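Local atomic coordinates of phenylacetaldehyde dehydrogenase (Burkholderia cenocepacia, PDB entry 4O5H), a protein that probably oxidises phenylacetaldehyde to phenylacetate with NAD+ as the electron acceptor, as a member of the aldehyde dehydrogenase family. Residues A156-P159 with D163-I166; A308-Q313 with K339-L344; T354-L359 with V396-L401. All coordinates share one frame; numbering follows the deposited sequence.

Contact 1: residues A156-P159 with D163-I166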
ATOM      1  N   ALA A 156      19.639 -16.926   7.768  1.00 16.44           N
ATOM      2  CA  ALA A 156      20.210 -15.628   8.125  1.00 16.22           C
ATOM      3  C   ALA A 156      21.737 -15.683   8.259  1.00 15.72           C
ATOM      4  O   ALA A 156      22.247 -16.475   9.016  1.00 15.81           O
ATOM      5  CB  ALA A 156      19.613 -15.122   9.412  1.00 16.17           C
ATOM      6  N   GLY A 157      22.446 -14.815   7.546  1.00 14.97           N
ATOM      7  CA  GLY A 157      23.900 -14.720   7.715  1.00 15.43           C
ATOM      8  C   GLY A 157      24.361 -14.383   9.134  1.00 15.36           C
ATOM      9  O   GLY A 157      25.325 -14.949   9.629  1.00 14.99           O
ATOM     10  N   MET A 158      23.661 -13.440   9.764  1.00 15.65           N
ATOM     11  CA  MET A 158      24.030 -12.899  11.044  1.00 16.55           C
ATOM     12  C   MET A 158      25.524 -12.581  11.074  1.00 16.85           C
ATOM     13  O   MET A 158      26.227 -13.066  11.950  1.00 17.04           O
ATOM     14  CB  MET A 158      23.694 -13.911  12.159  1.00 16.92           C
ATOM     15  CG  MET A 158      22.279 -14.462  12.129  1.00 17.08           C
ATOM     16  SD  MET A 158      20.990 -13.202  12.254  1.00 17.87           S
ATOM     17  CE  MET A 158      21.437 -12.405  13.785  1.00 18.58           C
ATOM     18  N   PRO A 159      26.010 -11.758  10.133  1.00 17.38           N
ATOM     19  CA  PRO A 159      27.465 -11.580  10.007  1.00 18.41           C
ATOM     20  C   PRO A 159      28.179 -10.994  11.228  1.00 18.82           C
ATOM     21  O   PRO A 159      29.349 -11.272  11.423  1.00 19.54           O
ATOM     22  CB  PRO A 159      27.633 -10.652   8.802  1.00 18.48           C
ATOM     23  CG  PRO A 159      26.279 -10.074   8.549  1.00 18.49           C
ATOM     24  CD  PRO A 159      25.253 -11.021   9.112  1.00 17.50           C
ATOM     25  N   ASP A 163      29.204 -17.875  15.254  1.00 22.66           N
ATOM     26  CA  ASP A 163      28.559 -19.153  15.616  1.00 22.50           C
ATOM     27  C   ASP A 163      27.064 -19.007  15.896  1.00 20.86           C
ATOM     28  O   ASP A 163      26.554 -19.578  16.858  1.00 20.14           O
ATOM     29  CB  ASP A 163      29.252 -19.721  16.832  1.00 24.05           C
ATOM     30  CG  ASP A 163      30.748 -19.761  16.648  1.00 27.19           C
ATOM     31  OD1 ASP A 163      31.222 -20.274  15.589  1.00 28.85           O
ATOM     32  OD2 ASP A 163      31.452 -19.238  17.519  1.00 31.70           O
ATOM     33  N   SER A 164      26.364 -18.229  15.063  1.00 18.48           N
ATOM     34  CA  SER A 164      24.954 -17.966  15.293  1.00 17.26           C
ATOM     35  C   SER A 164      24.136 -19.245  15.137  1.00 16.19           C
ATOM     36  O   SER A 164      24.428 -20.083  14.293  1.00 15.85           O
ATOM     37  CB  SER A 164      24.451 -16.897  14.337  1.00 17.30           C
ATOM     38  OG  SER A 164      24.796 -17.236  13.015  1.00 16.98           O
ATOM     39  N   GLU A 165      23.107 -19.384  15.965  1.00 15.52           N
ATOM     40  CA  GLU A 165      22.140 -20.473  15.855  1.00 15.08           C
ATOM     41  C   GLU A 165      20.754 -19.836  15.863  1.00 14.35           C
ATOM     42  O   GLU A 165      20.096 -19.739  16.898  1.00 13.50           O
ATOM     43  CB  GLU A 165      22.323 -21.485  16.985  1.00 15.84           C
ATOM     44  CG  GLU A 165      23.624 -22.286  16.844  1.00 17.01           C
ATOM     45  CD  GLU A 165      23.830 -23.264  17.964  1.00 18.02           C
ATOM     46  OE1 GLU A 165      24.261 -22.845  19.058  1.00 18.58           O
ATOM     47  OE2 GLU A 165      23.526 -24.447  17.731  1.00 19.54           O
ATOM     48  N   ILE A 166      20.374 -19.382  14.683  1.00 13.44           N
ATOM     49  CA  ILE A 166      19.156 -18.623  14.459  1.00 13.30           C
ATOM     50  C   ILE A 166      18.261 -19.401  13.488  1.00 12.40           C
ATOM     51  O   ILE A 166      18.730 -19.823  12.442  1.00 11.96           O
ATOM     52  CB  ILE A 166      19.482 -17.254  13.850  1.00 13.47           C
ATOM     53  CG1 ILE A 166      20.330 -16.434  14.825  1.00 14.00           C
ATOM     54  CG2 ILE A 166      18.221 -16.518  13.475  1.00 13.50           C
ATOM     55  CD1 ILE A 166      19.638 -16.088  16.130  1.00 14.48           C
TER
HETATM   56  O   HOH W   1      18.382 -18.459   9.975  1.00 27.13           O

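Contact 2: residues A308-Q313 with K339-L344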
ATOM      1  N   ALA A 308     -13.220  -1.073 -27.172  1.00 14.35           N
ATOM      2  CA  ALA A 308     -12.456  -0.562 -26.060  1.00 14.34           C
ATOM      3  C   ALA A 308     -13.172   0.580 -25.316  1.00 14.68           C
ATOM      4  O   ALA A 308     -13.044   0.705 -24.081  1.00 14.86           O
ATOM      5  CB  ALA A 308     -11.099  -0.099 -26.510  1.00 14.35           C
ATOM      6  N   ILE A 309     -13.957   1.369 -26.040  1.00 15.27           N
ATOM      7  CA  ILE A 309     -14.705   2.465 -25.425  1.00 15.23           C
ATOM      8  C   ILE A 309     -16.150   2.095 -25.103  1.00 15.20           C
ATOM      9  O   ILE A 309     -16.644   2.490 -24.102  1.00 15.32           O
ATOM     10  CB  ILE A 309     -14.586   3.776 -26.230  1.00 15.63           C
ATOM     11  CG1 ILE A 309     -15.314   4.941 -25.527  1.00 15.94           C
ATOM     12  CG2 ILE A 309     -15.100   3.633 -27.650  1.00 16.23           C
ATOM     13  CD1 ILE A 309     -14.932   5.156 -24.070  1.00 15.73           C
ATOM     14  N   PHE A 310     -16.840   1.368 -25.960  1.00 15.63           N
ATOM     15  CA  PHE A 310     -18.276   1.250 -25.797  1.00 15.32           C
ATOM     16  C   PHE A 310     -18.682   0.071 -24.925  1.00 15.07           C
ATOM     17  O   PHE A 310     -19.843  -0.031 -24.550  1.00 14.75           O
ATOM     18  CB  PHE A 310     -18.974   1.203 -27.169  1.00 15.73           C
ATOM     19  CG  PHE A 310     -18.747   2.435 -28.022  1.00 15.88           C
ATOM     20  CD1 PHE A 310     -18.884   3.705 -27.479  1.00 15.84           C
ATOM     21  CD2 PHE A 310     -18.400   2.325 -29.352  1.00 16.19           C
ATOM     22  CE1 PHE A 310     -18.662   4.837 -28.241  1.00 16.21           C
ATOM     23  CE2 PHE A 310     -18.162   3.450 -30.116  1.00 16.39           C
ATOM     24  CZ  PHE A 310     -18.294   4.708 -29.555  1.00 16.35           C
ATOM     25  N   PHE A 311     -17.757  -0.861 -24.668  1.00 14.65           N
ATOM     26  CA  PHE A 311     -18.021  -1.974 -23.730  1.00 14.58           C
ATOM     27  C   PHE A 311     -18.605  -1.418 -22.421  1.00 13.72           C
ATOM     28  O   PHE A 311     -18.119  -0.402 -21.885  1.00 12.55           O
ATOM     29  CB  PHE A 311     -16.719  -2.736 -23.467  1.00 15.18           C
ATOM     30  CG  PHE A 311     -16.779  -3.682 -22.298  1.00 15.73           C
ATOM     31  CD1 PHE A 311     -17.697  -4.702 -22.279  1.00 16.22           C
ATOM     32  CD2 PHE A 311     -15.837  -3.610 -21.271  1.00 16.27           C
ATOM     33  CE1 PHE A 311     -17.747  -5.569 -21.196  1.00 16.60           C
ATOM     34  CE2 PHE A 311     -15.880  -4.481 -20.177  1.00 16.72           C
ATOM     35  CZ  PHE A 311     -16.843  -5.471 -20.163  1.00 16.39           C
ATOM     36  N   ASN A 312     -19.676  -2.049 -21.959  1.00 13.51           N
ATOM     37  CA  ASN A 312     -20.380  -1.621 -20.750  1.00 13.56           C
ATOM     38  C   ASN A 312     -20.736  -0.131 -20.748  1.00 13.82           C
ATOM     39  O   ASN A 312     -20.645   0.536 -19.713  1.00 14.37           O
ATOM     40  CB  ASN A 312     -19.546  -1.970 -19.495  1.00 13.05           C
ATOM     41  CG  ASN A 312     -20.390  -2.084 -18.235  1.00 13.00           C
ATOM     42  OD1 ASN A 312     -21.488  -2.646 -18.268  1.00 13.07           O
ATOM     43  ND2 ASN A 312     -19.911  -1.512 -17.133  1.00 12.63           N
ATOM     44  N   GLN A 313     -21.154   0.371 -21.908  1.00 14.36           N
ATOM     45  CA  GLN A 313     -21.545   1.768 -22.086  1.00 14.54           C
ATOM     46  C   GLN A 313     -20.446   2.747 -21.682  1.00 14.06           C
ATOM     47  O   GLN A 313     -20.743   3.880 -21.320  1.00 13.55           O
ATOM     48  CB  GLN A 313     -22.811   2.103 -21.307  1.00 14.95           C
ATOM     49  CG  GLN A 313     -24.040   1.318 -21.701  1.00 15.37           C
ATOM     50  CD  GLN A 313     -24.191  -0.030 -21.054  1.00 15.63           C
ATOM     51  OE1 GLN A 313     -24.533  -0.994 -21.702  1.00 15.04           O
ATOM     52  NE2 GLN A 313     -23.947  -0.100 -19.748  1.00 16.34           N
ATOM     53  N   LYS A 339     -18.999   4.441 -37.997  1.00 22.31           N
ATOM     54  CA  LYS A 339     -20.049   3.571 -38.567  1.00 22.96           C
ATOM     55  C   LYS A 339     -20.462   2.536 -37.520  1.00 22.46           C
ATOM     56  O   LYS A 339     -21.640   2.271 -37.349  1.00 22.50           O
ATOM     57  CB  LYS A 339     -19.603   2.885 -39.873  1.00 23.53           C
ATOM     58  N   ILE A 340     -19.484   1.962 -36.809  1.00 21.77           N
ATOM     59  CA  ILE A 340     -19.771   0.982 -35.761  1.00 21.59           C
ATOM     60  C   ILE A 340     -20.612   1.637 -34.660  1.00 20.55           C
ATOM     61  O   ILE A 340     -21.634   1.102 -34.259  1.00 19.99           O
ATOM     62  CB  ILE A 340     -18.482   0.353 -35.181  1.00 21.60           C
ATOM     63  CG1 ILE A 340     -17.834  -0.543 -36.239  1.00 22.29           C
ATOM     64  CG2 ILE A 340     -18.777  -0.470 -33.916  1.00 21.45           C
ATOM     65  CD1 ILE A 340     -16.353  -0.833 -36.033  1.00 22.26           C
ATOM     66  N   ALA A 341     -20.180   2.802 -34.191  1.00 19.92           N
ATOM     67  CA  ALA A 341     -20.894   3.508 -33.157  1.00 19.86           C
ATOM     68  C   ALA A 341     -22.371   3.752 -33.501  1.00 20.52           C
ATOM     69  O   ALA A 341     -23.269   3.515 -32.679  1.00 20.15           O
ATOM     70  CB  ALA A 341     -20.203   4.830 -32.876  1.00 20.10           C
ATOM     71  N   ALA A 342     -22.608   4.256 -34.707  1.00 21.61           N
ATOM     72  CA  ALA A 342     -23.963   4.591 -35.161  1.00 22.81           C
ATOM     73  C   ALA A 342     -24.787   3.346 -35.378  1.00 23.17           C
ATOM     74  O   ALA A 342     -26.007   3.409 -35.303  1.00 24.22           O
ATOM     75  CB  ALA A 342     -23.929   5.413 -36.449  1.00 23.68           C
ATOM     76  N   SER A 343     -24.141   2.209 -35.606  1.00 23.00           N
ATOM     77  CA  SER A 343     -24.885   0.959 -35.794  1.00 23.46           C
ATOM     78  C   SER A 343     -25.286   0.253 -34.477  1.00 21.74           C
ATOM     79  O   SER A 343     -26.063  -0.693 -34.512  1.00 21.55           O
ATOM     80  CB  SER A 343     -24.072  -0.004 -36.655  1.00 24.07           C
ATOM     81  OG  SER A 343     -23.027  -0.615 -35.853  1.00 25.85           O
ATOM     82  N   LEU A 344     -24.727   0.635 -33.342  1.00 19.78           N
ATOM     83  CA  LEU A 344     -24.980  -0.125 -32.110  1.00 18.64           C
ATOM     84  C   LEU A 344     -26.432   0.022 -31.670  1.00 18.74           C
ATOM     85  O   LEU A 344     -26.962   1.138 -31.623  1.00 17.85           O
ATOM     86  CB  LEU A 344     -24.055   0.311 -30.980  1.00 17.81           C
ATOM     87  CG  LEU A 344     -22.567   0.077 -31.196  1.00 17.93           C
ATOM     88  CD1 LEU A 344     -21.754   0.757 -30.114  1.00 17.27           C
ATOM     89  CD2 LEU A 344     -22.273  -1.405 -31.234  1.00 18.52           C
TER

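Contact 3: residues T354-L359 with V396-L401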
ATOM      1  N   THR A 354     -29.982  -5.846 -27.529  1.00 18.85           N
ATOM      2  CA  THR A 354     -29.384  -4.607 -27.067  1.00 18.24           C
ATOM      3  C   THR A 354     -27.886  -4.751 -27.016  1.00 18.44           C
ATOM      4  O   THR A 354     -27.371  -5.705 -26.445  1.00 20.08           O
ATOM      5  CB  THR A 354     -29.906  -4.202 -25.692  1.00 17.32           C
ATOM      6  OG1 THR A 354     -31.238  -3.715 -25.807  1.00 16.63           O
ATOM      7  CG2 THR A 354     -29.025  -3.111 -25.080  1.00 17.48           C
ATOM      8  N   GLN A 355     -27.180  -3.795 -27.592  1.00 17.97           N
ATOM      9  CA  GLN A 355     -25.739  -3.721 -27.460  1.00 17.17           C
ATOM     10  C   GLN A 355     -25.272  -2.613 -26.546  1.00 16.38           C
ATOM     11  O   GLN A 355     -24.200  -2.721 -25.952  1.00 16.49           O
ATOM     12  CB  GLN A 355     -25.119  -3.522 -28.838  1.00 18.16           C
ATOM     13  CG  GLN A 355     -25.468  -4.632 -29.790  1.00 18.73           C
ATOM     14  CD  GLN A 355     -25.056  -4.307 -31.209  1.00 20.17           C
ATOM     15  OE1 GLN A 355     -25.640  -3.450 -31.865  1.00 19.26           O
ATOM     16  NE2 GLN A 355     -24.085  -5.039 -31.707  1.00 20.52           N
ATOM     17  N   ILE A 356     -26.046  -1.542 -26.454  1.00 15.87           N
ATOM     18  CA  ILE A 356     -25.762  -0.424 -25.571  1.00 15.81           C
ATOM     19  C   ILE A 356     -26.982  -0.194 -24.679  1.00 14.74           C
ATOM     20  O   ILE A 356     -28.049   0.160 -25.185  1.00 14.54           O
ATOM     21  CB  ILE A 356     -25.489   0.833 -26.415  1.00 17.19           C
ATOM     22  CG1 ILE A 356     -24.109   0.743 -27.056  1.00 18.07           C
ATOM     23  CG2 ILE A 356     -25.574   2.104 -25.611  1.00 17.83           C
ATOM     24  CD1 ILE A 356     -22.971   1.069 -26.111  1.00 18.24           C
ATOM     25  N   GLY A 357     -26.817  -0.427 -23.373  1.00 13.26           N
ATOM     26  CA  GLY A 357     -27.846  -0.108 -22.408  1.00 12.99           C
ATOM     27  C   GLY A 357     -27.835   1.365 -22.019  1.00 12.58           C
ATOM     28  O   GLY A 357     -27.035   2.128 -22.526  1.00 12.47           O
ATOM     29  N   PRO A 358     -28.701   1.763 -21.085  1.00 12.20           N
ATOM     30  CA  PRO A 358     -28.680   3.136 -20.539  1.00 12.19           C
ATOM     31  C   PRO A 358     -27.519   3.284 -19.582  1.00 11.70           C
ATOM     32  O   PRO A 358     -26.917   2.275 -19.177  1.00 11.45           O
ATOM     33  CB  PRO A 358     -30.011   3.208 -19.753  1.00 12.33           C
ATOM     34  CG  PRO A 358     -30.192   1.815 -19.270  1.00 12.31           C
ATOM     35  CD  PRO A 358     -29.663   0.918 -20.380  1.00 12.38           C
ATOM     36  N   LEU A 359     -27.226   4.504 -19.198  1.00 11.52           N
ATOM     37  CA  LEU A 359     -26.330   4.757 -18.116  1.00 11.41           C
ATOM     38  C   LEU A 359     -27.049   4.469 -16.809  1.00 11.11           C
ATOM     39  O   LEU A 359     -28.266   4.362 -16.772  1.00 10.92           O
ATOM     40  CB  LEU A 359     -25.791   6.189 -18.206  1.00 11.76           C
ATOM     41  CG  LEU A 359     -25.182   6.594 -19.558  1.00 11.97           C
ATOM     42  CD1 LEU A 359     -24.477   7.942 -19.456  1.00 12.38           C
ATOM     43  CD2 LEU A 359     -24.202   5.560 -20.103  1.00 12.06           C
ATOM     44  N   VAL A 396     -27.864   7.469 -23.550  1.00 15.82           N
ATOM     45  CA  VAL A 396     -26.992   8.380 -24.251  1.00 17.23           C
ATOM     46  C   VAL A 396     -26.390   7.676 -25.461  1.00 17.48           C
ATOM     47  O   VAL A 396     -26.091   6.477 -25.410  1.00 17.46           O
ATOM     48  CB  VAL A 396     -25.849   8.788 -23.317  1.00 18.04           C
ATOM     49  CG1 VAL A 396     -24.787   9.551 -24.089  1.00 18.85           C
ATOM     50  CG2 VAL A 396     -26.405   9.623 -22.177  1.00 18.02           C
ATOM     51  N   GLU A 397     -26.299   8.393 -26.585  1.00 18.56           N
ATOM     52  CA  GLU A 397     -25.718   7.836 -27.824  1.00 18.34           C
ATOM     53  C   GLU A 397     -24.226   7.580 -27.725  1.00 16.80           C
ATOM     54  O   GLU A 397     -23.508   8.395 -27.144  1.00 16.31           O
ATOM     55  CB  GLU A 397     -25.901   8.808 -28.950  1.00 20.43           C
ATOM     56  CG  GLU A 397     -27.340   9.028 -29.319  1.00 21.86           C
ATOM     57  CD  GLU A 397     -27.457   9.952 -30.488  1.00 23.70           C
ATOM     58  OE1 GLU A 397     -26.565  10.819 -30.681  1.00 24.39           O
ATOM     59  OE2 GLU A 397     -28.451   9.790 -31.209  1.00 26.19           O
ATOM     60  N   PRO A 398     -23.759   6.440 -28.239  1.00 15.77           N
ATOM     61  CA  PRO A 398     -22.339   6.243 -28.394  1.00 15.64           C
ATOM     62  C   PRO A 398     -21.811   7.410 -29.194  1.00 16.03           C
ATOM     63  O   PRO A 398     -22.336   7.711 -30.257  1.00 16.99           O
ATOM     64  CB  PRO A 398     -22.223   4.952 -29.194  1.00 15.79           C
ATOM     65  CG  PRO A 398     -23.485   4.233 -28.927  1.00 15.74           C
ATOM     66  CD  PRO A 398     -24.527   5.296 -28.753  1.00 15.90           C
ATOM     67  N   THR A 399     -20.770   8.047 -28.678  1.00 15.70           N
ATOM     68  CA  THR A 399     -20.298   9.301 -29.187  1.00 16.14           C
ATOM     69  C   THR A 399     -18.804   9.268 -29.492  1.00 16.39           C
ATOM     70  O   THR A 399     -17.991   8.801 -28.673  1.00 15.95           O
ATOM     71  CB  THR A 399     -20.623  10.397 -28.160  1.00 15.93           C
ATOM     72  OG1 THR A 399     -22.035  10.461 -28.019  1.00 15.59           O
ATOM     73  CG2 THR A 399     -20.143  11.728 -28.613  1.00 16.57           C
ATOM     74  N   VAL A 400     -18.441   9.718 -30.693  1.00 16.78           N
ATOM     75  CA  VAL A 400     -17.038   9.810 -31.095  1.00 16.98           C
ATOM     76  C   VAL A 400     -16.721  11.252 -31.446  1.00 17.47           C
ATOM     77  O   VAL A 400     -17.365  11.840 -32.325  1.00 17.97           O
ATOM     78  CB  VAL A 400     -16.750   8.945 -32.328  1.00 17.68           C
ATOM     79  CG1 VAL A 400     -15.283   9.072 -32.767  1.00 17.66           C
ATOM     80  CG2 VAL A 400     -17.069   7.486 -32.013  1.00 17.14           C
ATOM     81  N   LEU A 401     -15.765  11.829 -30.727  1.00 17.10           N
ATOM     82  CA  LEU A 401     -15.346  13.196 -30.916  1.00 17.53           C
ATOM     83  C   LEU A 401     -13.993  13.253 -31.584  1.00 17.98           C
ATOM     84  O   LEU A 401     -13.057  12.557 -31.180  1.00 17.06           O
ATOM     85  CB  LEU A 401     -15.285  13.925 -29.575  1.00 17.25           C
ATOM     86  CG  LEU A 401     -16.589  14.003 -28.758  1.00 17.13           C
ATOM     87  CD1 LEU A 401     -16.376  14.694 -27.433  1.00 16.77           C
ATOM     88  CD2 LEU A 401     -17.639  14.728 -29.575  1.00 18.05           C
TER
HETATM   89  O   HOH W   2     -26.804   4.729 -23.125  1.00 17.55           O

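Contact 1: residues A156-P159 with D163-I166
Met158 lays the inner part of its side chain over Ser164 and Ile166, the two residues that face it from the far side of a chain reversal. Its CB rests against the hydroxyl, 3.6 Å from Ser164 OG, and its CG meets the ethyl branch of the isoleucine at 3.9 Å from Ile166 CG1. The two longer side chains cross at about a right angle, and the sulfur only grazes the same branch. All three methionine torsions lie near -60° (chi1 -51°), so the chain curls on itself instead of reaching straight out; a flexible, unbranched methionine can bend to lie across both Ser164 and Ile166, while the beta-branched isoleucine suits the start of strand 166-181. Met507 of strand 501-509 touches both Met158 and Ile166 and so extends the apolar patch.

No direct hydrogen bond joins 156-159 to 163-166. A water spans the mouth of the loop instead, accepting from Ala156 N at 3.0 Å and placed to donate to Ile166 O, 2.8 Å away, although other acceptors compete for its protons. Ser164 OG finds a hydrogen bond elsewhere, and a small polar residue suits this partly exposed position beside a glycerol, probably from the crystallisation liquor.

The loop also meets a second subunit: Met158 N is hydrogen-bonded to Asp475 of that subunit, whose Leu473 packs on Met158 and Ile166. Such chemistry, a small apolar contact with one bridging water, is consistent with a loop steadied by strand 501-509 and the second subunit as well as by its own cross-loop contacts.

Contact 2: residues A308-Q313 with K339-L344
The Phe310 ring is approached by Ala341 and Leu344 at a slant, neither squarely over a face nor squarely at an edge, while one of its faces is covered from its own helix by Ile309, whose CG2 sits 3.6 Å above the ring plane over the centre. The methyl of Ala341 meets the outer part of the ring, with Ala341 CB 3.7 Å from Phe310 CE2 and nearly as close to CZ. Nearer the root of the side chain, one methyl branch of the leucine takes over: Leu344 CD1 is 3.8 Å from Phe310 CD2 and also lies close to CG. The two partners thus divide the ring between its far end and its stem. Placing CG opposite the carbonyl carbon, chi1 -60°, sends the ring from helix 298-310 across to helix 330-343.

Residue types match their places. Alanine lets the large ring come close to the helix backbone, as the 4.1 Å between Phe310 CE2 and Ala341 CA indicates, and leucine offers a branched methyl just past the helix end. There Ser343 OG donates to Ile340 O at 2.7 Å, a serine hydroxyl turned back onto the last turn, with a C=O...donor angle of 121°. At the end of the other helix a weak backbone bond links Gln313 N to Phe310 O. Beyond it, Asn312 ND2 is hydrogen-bonded to the backbone oxygens of Gln315 and Asn185.

Pro398 also touches Phe310. A large aromatic side chain that joins the C-terminal ends of two helices and also touches Val400 of strand 399-402, in the seven-stranded sheet, fits the layered alpha/beta architecture of aldehyde dehydrogenases.

Contact 3: residues T354-L359 with V396-L401
Apolar contact carries two pairs, Leu359 with Val396 and Ile356 with Pro398. Leu359 CD1 comes within 3.7 Å of Val396 CG2, the two side chains meeting at a slant. The valine methyl points that way because CG2 lies opposite the carbonyl carbon, leaving CG1 opposite the backbone N (chi1 170°). Ile356 and Pro398 run past each other in opposite directions, brushing at 4.0 Å between Ile356 CG1 and Pro398 CG. Branched aliphatics and a rigid proline ring suit this buried place, since none brings a polar side-chain group.

Polar contact between the backbones passes through a water, which donates to Gly357 O at 2.7 Å and accepts from Val396 N at 3.0 Å. Within 396-401, Thr399 OG1 donates to Glu397 O at 2.7 Å from above the carbonyl plane, 47° out of it, and the same hydroxyl is hydrogen-bonded to Gly386 N.

Helix 362-378 adds Val368 against Leu359 and Cys369 against Val396. The loop leading to that helix thus packs on the residues entering strand 399-402 of the seven-stranded mixed sheet, with Phe310 of helix 298-310 touching both Ile356 and Pro398, as in the layered alpha/beta architecture of aldehyde dehydrogenases.

Along the chain the three contacts follow in series, each closing before the next opens. Contact 1 stands apart, its centre 63 Å from that of contact 2 and 65 Å from that of contact 3, on the opposite side of the chain's centre, at the tip of the projecting arm built with strands 166-181 and 501-509, where the second subunit also reaches it. Contacts 2 and 3 form one buried region, with centres 6 Å apart: Gln313 OE1 probably accepts a hydrogen bond from Gly357 N. Phe310 at the end of helix 298-310 belongs to contact 2 and packs on Ile356 and Pro398 of contact 3, next to strand 399-402 of the seven-stranded sheet. The set thus samples subunit association and the domain interior.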